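PDB 4B6W: tubulin-specific chaperone from Trypanosoma brucei, which probably binds alpha-tubulin and microtubule plus ends as tubulin-binding cofactor B, the present chain being its ubiquitin-like domain. Local coordinates for residues L49-D52 and R53-I57; K31-V34 and F35-F38. All coordinates share one frame; numbering follows the deposited sequence.

Contact 1 (L49-D52 and R53-I57)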
ATOM      1  N   LEU A  49       4.786   2.754  -3.159  1.00 22.91           N
ATOM      2  CA  LEU A  49       5.251   1.396  -3.445  1.00 22.40           C
ATOM      3  C   LEU A  49       6.766   1.475  -3.408  1.00 23.46           C
ATOM      4  O   LEU A  49       7.379   2.281  -4.124  1.00 23.84           O
ATOM      5  CB  LEU A  49       4.754   0.874  -4.811  1.00 22.72           C
ATOM      6  CG  LEU A  49       5.063  -0.607  -5.137  1.00 22.54           C
ATOM      7  CD1 LEU A  49       4.393  -1.551  -4.142  1.00 20.99           C
ATOM      8  CD2 LEU A  49       4.741  -0.986  -6.609  1.00 23.23           C
ATOM      9  N   ILE A  50       7.357   0.677  -2.511  1.00 23.89           N
ATOM     10  CA  ILE A  50       8.793   0.590  -2.355  1.00 25.12           C
ATOM     11  C   ILE A  50       9.204  -0.821  -2.751  1.00 26.30           C
ATOM     12  O   ILE A  50       8.578  -1.779  -2.365  1.00 25.91           O
ATOM     13  CB  ILE A  50       9.211   0.879  -0.903  1.00 24.93           C
ATOM     14  CG1 ILE A  50       8.651   2.238  -0.430  1.00 25.01           C
ATOM     15  CG2 ILE A  50      10.752   0.872  -0.760  1.00 26.01           C
ATOM     16  CD1 ILE A  50       8.494   2.373   1.115  1.00 23.42           C
ATOM     17  N   ASP A  51      10.249  -0.975  -3.539  1.00 29.33           N
ATOM     18  CA  ASP A  51      10.724  -2.327  -3.792  1.00 31.76           C
ATOM     19  C   ASP A  51      11.515  -2.895  -2.601  1.00 32.01           C
ATOM     20  O   ASP A  51      11.703  -2.245  -1.567  1.00 30.64           O
ATOM     21  CB  ASP A  51      11.494  -2.398  -5.116  1.00 35.20           C
ATOM     22  CG  ASP A  51      12.950  -2.007  -4.994  1.00 37.78           C
ATOM     23  OD1 ASP A  51      13.352  -1.549  -3.906  1.00 38.80           O
ATOM     24  OD2 ASP A  51      13.688  -2.177  -6.003  1.00 41.32           O
ATOM     25  N   ASP A  52      11.944  -4.134  -2.759  1.00 34.18           N
ATOM     26  CA  ASP A  52      12.705  -4.848  -1.723  1.00 35.86           C
ATOM     27  C   ASP A  52      14.146  -4.358  -1.522  1.00 37.21           C
ATOM     28  O   ASP A  52      14.825  -4.820  -0.626  1.00 38.64           O
ATOM     29  CB  ASP A  52      12.725  -6.342  -2.051  1.00 37.80           C
ATOM     30  CG  ASP A  52      13.218  -6.627  -3.462  1.00 40.57           C
ATOM     31  OD1 ASP A  52      13.005  -5.791  -4.361  1.00 40.22           O
ATOM     32  OD2 ASP A  52      13.816  -7.702  -3.691  1.00 43.56           O
ATOM     33  N   ARG A  53      14.625  -3.466  -2.376  1.00 38.36           N
ATOM     34  CA  ARG A  53      15.908  -2.786  -2.149  1.00 39.93           C
ATOM     35  C   ARG A  53      15.736  -1.391  -1.512  1.00 38.87           C
ATOM     36  O   ARG A  53      16.701  -0.630  -1.408  1.00 41.65           O
ATOM     37  CB  ARG A  53      16.638  -2.641  -3.470  1.00 41.93           C
ATOM     38  CG  ARG A  53      17.016  -3.961  -4.106  1.00 44.11           C
ATOM     39  CD  ARG A  53      16.459  -4.029  -5.517  1.00 45.24           C
ATOM     40  NE  ARG A  53      17.187  -4.990  -6.330  1.00 49.30           N
ATOM     41  CZ  ARG A  53      17.544  -4.797  -7.601  1.00 51.57           C
ATOM     42  NH1 ARG A  53      17.223  -3.672  -8.243  1.00 50.58           N
ATOM     43  NH2 ARG A  53      18.221  -5.745  -8.239  1.00 54.59           N
ATOM     44  N   GLY A  54      14.520  -1.042  -1.101  1.00 35.21           N
ATOM     45  CA  GLY A  54      14.281   0.269  -0.524  1.00 33.34           C
ATOM     46  C   GLY A  54      14.092   1.387  -1.532  1.00 32.17           C
ATOM     47  O   GLY A  54      14.060   2.533  -1.162  1.00 32.42           O
ATOM     48  N   ILE A  55      13.931   1.068  -2.806  1.00 31.35           N
ATOM     49  CA  ILE A  55      13.803   2.090  -3.830  1.00 30.72           C
ATOM     50  C   ILE A  55      12.336   2.386  -4.081  1.00 28.93           C
ATOM     51  O   ILE A  55      11.541   1.494  -4.268  1.00 28.50           O
ATOM     52  CB  ILE A  55      14.514   1.636  -5.138  1.00 32.53           C
ATOM     53  CG1 ILE A  55      16.004   1.371  -4.834  1.00 34.24           C
ATOM     54  CG2 ILE A  55      14.314   2.668  -6.285  1.00 32.78           C
ATOM     55  CD1 ILE A  55      16.846   1.018  -6.020  1.00 36.39           C
ATOM     56  N   THR A  56      11.972   3.654  -4.080  1.00 28.82           N
ATOM     57  CA  THR A  56      10.595   4.052  -4.352  1.00 27.53           C
ATOM     58  C   THR A  56      10.268   3.882  -5.838  1.00 28.40           C
ATOM     59  O   THR A  56      10.965   4.385  -6.695  1.00 29.21           O
ATOM     60  CB  THR A  56      10.358   5.497  -3.891  1.00 27.73           C
ATOM     61  OG1 THR A  56      10.396   5.526  -2.459  1.00 26.41           O
ATOM     62  CG2 THR A  56       9.017   6.020  -4.359  1.00 27.70           C
ATOM     63  N   ILE A  57       9.197   3.147  -6.115  1.00 28.04           N
ATOM     64  CA  ILE A  57       8.716   2.929  -7.464  1.00 29.56           C
ATOM     65  C   ILE A  57       7.622   3.947  -7.791  1.00 30.61           C
ATOM     66  O   ILE A  57       7.532   4.448  -8.920  1.00 32.14           O
ATOM     67  CB  ILE A  57       8.063   1.507  -7.646  1.00 28.72           C
ATOM     68  CG1 ILE A  57       9.028   0.364  -7.266  1.00 28.53           C
ATOM     69  CG2 ILE A  57       7.533   1.374  -9.075  1.00 29.93           C
ATOM     70  CD1 ILE A  57      10.431   0.487  -7.844  1.00 30.54           C
TER
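Asp51 and Arg53 meet at a beta-hairpin turn. A type I turn from Asp51 to Gly54 is closed by Gly54 N to Asp51 O. The tight part is the Asp51 carboxylate. Its OD1 accepts Arg53 N at 2.8 Å and Ile55 N at 2.9 Å. Both donors stand well out of the carboxylate plane, on opposite faces, and together fix the group's rotation. CG sits between backbone N and carbonyl carbon (chi1 84°), which brings OD1 back over the turn; its bond from Arg53 N closes an Asx turn. Further out, Asp51 N bonds Ile55 O, and Ile57 N bonds Leu49 O. Ile50 and Thr56 form a non-hydrogen-bonded antiparallel pair, and Ile50 CG2 packs on Gly54 C at 3.5 Å.

The loose side is exposed Arg53. Its CD lies 3.4 Å from Asp51 OD2, but NH1 stays 4.4 Å from that oxygen, beyond a salt bridge. The Asp51 carboxylate and the guanidinium are nearly perpendicular (84°). Asp52 runs alongside Arg53, pointing the same way, its carboxylate nearly parallel to the guanidinium.

The hairpin joins strands 45-50 and 56-58, the latter at the sheet's margin. Strand 77-82 flanks strand 45-50, with Ile78 against Leu49 and His79 against Ile50.

Contact 2 (K31-V34 and F35-F38); sequences KENV and FTHF
Lys31 O accepts Phe35 N at 3.0 Å, an i to i+4 bond of helix 27-35. The lysine side chain leads elsewhere: its NZ bonds Met45 O and Asn63 OD1.

Glu32 gives its carbonyl to the same turn. Its O takes a weak bond from Phe35 N and lies 3.2 Å from Phe35 CB. The Phe35 ring is directed away from the first segment, with CG anti to the backbone N (chi1 178°), and it touches Pro42.

Asn33 O has two donors, both from Thr36. Thr36 N reaches it from above the carbonyl plane. Thr36 OG1 donates at 2.6 Å in that plane, with a C=O...OG1 angle of 157°. The hydroxyl lies between the backbone N and the carbonyl carbon (chi1 71°), and this turns it back onto the preceding turn. Thr36 CG2 is also near, 3.4 Å from Asn33 O. The Asn33 amide is held by strand 15-22: OD1 bonds Tyr21 OH and Lys19 NZ.

Val34 O is likewise shared. Phe38 N approaches it nearly along the C=O axis at 3.1 Å, while His37 N comes from above the carbonyl plane at 2.9 Å. On the inner side, Val34 CG1 meets Phe38 CD2 at 4.0 Å. Both side chains pack on Leu7 and Val80 of the sheet, and the Phe38 ring also stacks with His9. Thr36 OG1 sits 3.6 Å above one face of the His37 ring, offset toward its rim. Lys19 NZ bonds His37 NE2 as well as Asn33 OD1, so one lysine nitrogen ties the two side chains together.

The i to i+3 bonds to Asn33 O and Val34 O are consistent with a tighter turn here. Hydroxyl and backbone N-H donors share these carbonyls, while Val34 and Phe38 keep this end of the helix against the apolar face of the sheet.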
ATOM      1  N   LYS A  31      -6.664   0.006  -0.243  1.00 27.44           N
ATOM      2  CA  LYS A  31      -6.795   0.956   0.872  1.00 28.51           C
ATOM      3  C   LYS A  31      -7.891   0.538   1.876  1.00 30.20           C
ATOM      4  O   LYS A  31      -7.783   0.804   3.085  1.00 30.13           O
ATOM      5  CB  LYS A  31      -7.113   2.356   0.342  1.00 29.89           C
ATOM      6  CG  LYS A  31      -5.973   3.034  -0.405  1.00 29.76           C
ATOM      7  CD  LYS A  31      -6.281   4.494  -0.795  1.00 31.73           C
ATOM      8  CE  LYS A  31      -5.111   5.079  -1.629  1.00 31.24           C
ATOM      9  NZ  LYS A  31      -5.253   6.552  -1.968  1.00 32.91           N
ATOM     10  N   GLU A  32      -8.959  -0.070   1.352  1.00 31.21           N
ATOM     11  CA  GLU A  32     -10.051  -0.561   2.179  1.00 33.28           C
ATOM     12  C   GLU A  32      -9.548  -1.610   3.137  1.00 31.61           C
ATOM     13  O   GLU A  32      -9.811  -1.543   4.331  1.00 32.69           O
ATOM     14  CB  GLU A  32     -11.151  -1.191   1.329  1.00 35.19           C
ATOM     15  CG  GLU A  32     -12.038  -0.174   0.648  1.00 38.16           C
ATOM     16  CD  GLU A  32     -12.759   0.700   1.645  1.00 41.07           C
ATOM     17  OE1 GLU A  32     -13.403   0.119   2.559  1.00 43.63           O
ATOM     18  OE2 GLU A  32     -12.675   1.947   1.502  1.00 42.05           O
ATOM     19  N   ASN A  33      -8.862  -2.593   2.582  1.00 29.38           N
ATOM     20  CA  ASN A  33      -8.224  -3.646   3.352  1.00 28.71           C
ATOM     21  C   ASN A  33      -7.178  -3.146   4.335  1.00 27.70           C
ATOM     22  O   ASN A  33      -7.155  -3.567   5.487  1.00 28.51           O
ATOM     23  CB  ASN A  33      -7.566  -4.653   2.429  1.00 27.38           C
ATOM     24  CG  ASN A  33      -7.038  -5.814   3.177  1.00 27.21           C
ATOM     25  OD1 ASN A  33      -5.816  -5.961   3.344  1.00 26.71           O
ATOM     26  ND2 ASN A  33      -7.944  -6.623   3.708  1.00 27.57           N
ATOM     27  N   VAL A  34      -6.350  -2.223   3.875  1.00 27.27           N
ATOM     28  CA  VAL A  34      -5.346  -1.552   4.711  1.00 27.47           C
ATOM     29  C   VAL A  34      -5.967  -0.903   5.955  1.00 29.22           C
ATOM     30  O   VAL A  34      -5.379  -0.929   7.030  1.00 29.53           O
ATOM     31  CB  VAL A  34      -4.521  -0.528   3.896  1.00 26.86           C
ATOM     32  CG1 VAL A  34      -3.613   0.278   4.803  1.00 27.96           C
ATOM     33  CG2 VAL A  34      -3.679  -1.247   2.867  1.00 25.77           C
ATOM     34  N   PHE A  35      -7.174  -0.357   5.808  1.00 31.20           N
ATOM     35  CA  PHE A  35      -7.919   0.239   6.934  1.00 33.31           C
ATOM     36  C   PHE A  35      -8.138  -0.742   8.082  1.00 33.87           C
ATOM     37  O   PHE A  35      -8.173  -0.343   9.239  1.00 35.05           O
ATOM     38  CB  PHE A  35      -9.271   0.773   6.442  1.00 35.33           C
ATOM     39  CG  PHE A  35     -10.134   1.366   7.531  1.00 37.99           C
ATOM     40  CD1 PHE A  35     -10.974   0.552   8.295  1.00 39.75           C
ATOM     41  CD2 PHE A  35     -10.114   2.724   7.778  1.00 39.44           C
ATOM     42  CE1 PHE A  35     -11.790   1.086   9.310  1.00 42.87           C
ATOM     43  CE2 PHE A  35     -10.928   3.286   8.784  1.00 42.92           C
ATOM     44  CZ  PHE A  35     -11.775   2.457   9.553  1.00 44.47           C
ATOM     45  N   THR A  36      -8.276  -2.025   7.758  1.00 33.59           N
ATOM     46  CA  THR A  36      -8.440  -3.071   8.796  1.00 35.11           C
ATOM     47  C   THR A  36      -7.199  -3.172   9.736  1.00 35.51           C
ATOM     48  O   THR A  36      -7.317  -3.596  10.876  1.00 37.57           O
ATOM     49  CB  THR A  36      -8.858  -4.464   8.194  1.00 34.29           C
ATOM     50  OG1 THR A  36      -7.784  -5.066   7.485  1.00 32.19           O
ATOM     51  CG2 THR A  36     -10.014  -4.299   7.222  1.00 34.65           C
ATOM     52  N   HIS A  37      -6.038  -2.731   9.264  1.00 34.52           N
ATOM     53  CA  HIS A  37      -4.814  -2.744  10.071  1.00 35.36           C
ATOM     54  C   HIS A  37      -4.448  -1.394  10.694  1.00 36.07           C
ATOM     55  O   HIS A  37      -4.069  -1.346  11.843  1.00 38.19           O
ATOM     56  CB  HIS A  37      -3.623  -3.235   9.226  1.00 33.39           C
ATOM     57  CG  HIS A  37      -3.820  -4.602   8.639  1.00 33.01           C
ATOM     58  ND1 HIS A  37      -3.773  -5.752   9.397  1.00 34.80           N
ATOM     59  CD2 HIS A  37      -4.093  -4.994   7.373  1.00 31.97           C
ATOM     60  CE1 HIS A  37      -3.983  -6.795   8.613  1.00 34.37           C
ATOM     61  NE2 HIS A  37      -4.176  -6.363   7.379  1.00 32.27           N
ATOM     62  N   PHE A  38      -4.534  -0.312   9.936  1.00 35.64           N
ATOM     63  CA  PHE A  38      -4.063   0.982  10.433  1.00 37.97           C
ATOM     64  C   PHE A  38      -5.162   1.989  10.807  1.00 40.97           C
ATOM     65  O   PHE A  38      -4.981   2.782  11.758  1.00 44.15           O
ATOM     66  CB  PHE A  38      -3.031   1.580   9.479  1.00 36.94           C
ATOM     67  CG  PHE A  38      -1.815   0.700   9.291  1.00 35.77           C
ATOM     68  CD1 PHE A  38      -1.232   0.030  10.362  1.00 38.36           C
ATOM     69  CD2 PHE A  38      -1.258   0.534   8.066  1.00 34.17           C
ATOM     70  CE1 PHE A  38      -0.100  -0.811  10.170  1.00 37.43           C
ATOM     71  CE2 PHE A  38      -0.137  -0.281   7.901  1.00 34.10           C
ATOM     72  CZ  PHE A  38       0.429  -0.944   8.969  1.00 34.79           C
TER

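Contacts 1 and 2 lie on opposite sides of the chain's centre, about 20 Å apart between centres, and do not touch. They hold different elements of one ubiquitin-like domain: contact 2 the end of helix 27-35, contact 1 the later hairpin of strands 45-50 and 56-58. Contact 1 is mostly surface, with a carboxylate organising a turn. Contact 2 is more divided. Its apolar side, Val34 and Phe38, faces the sheet and is buried; its outer side, with Glu32, Phe35 and Thr36, is exposed. In contact 1 a side chain accepts backbone N-H groups. In contact 2 a side-chain hydroxyl donates to a backbone carbonyl; the rest is helical backbone bonding with shared carbonyls.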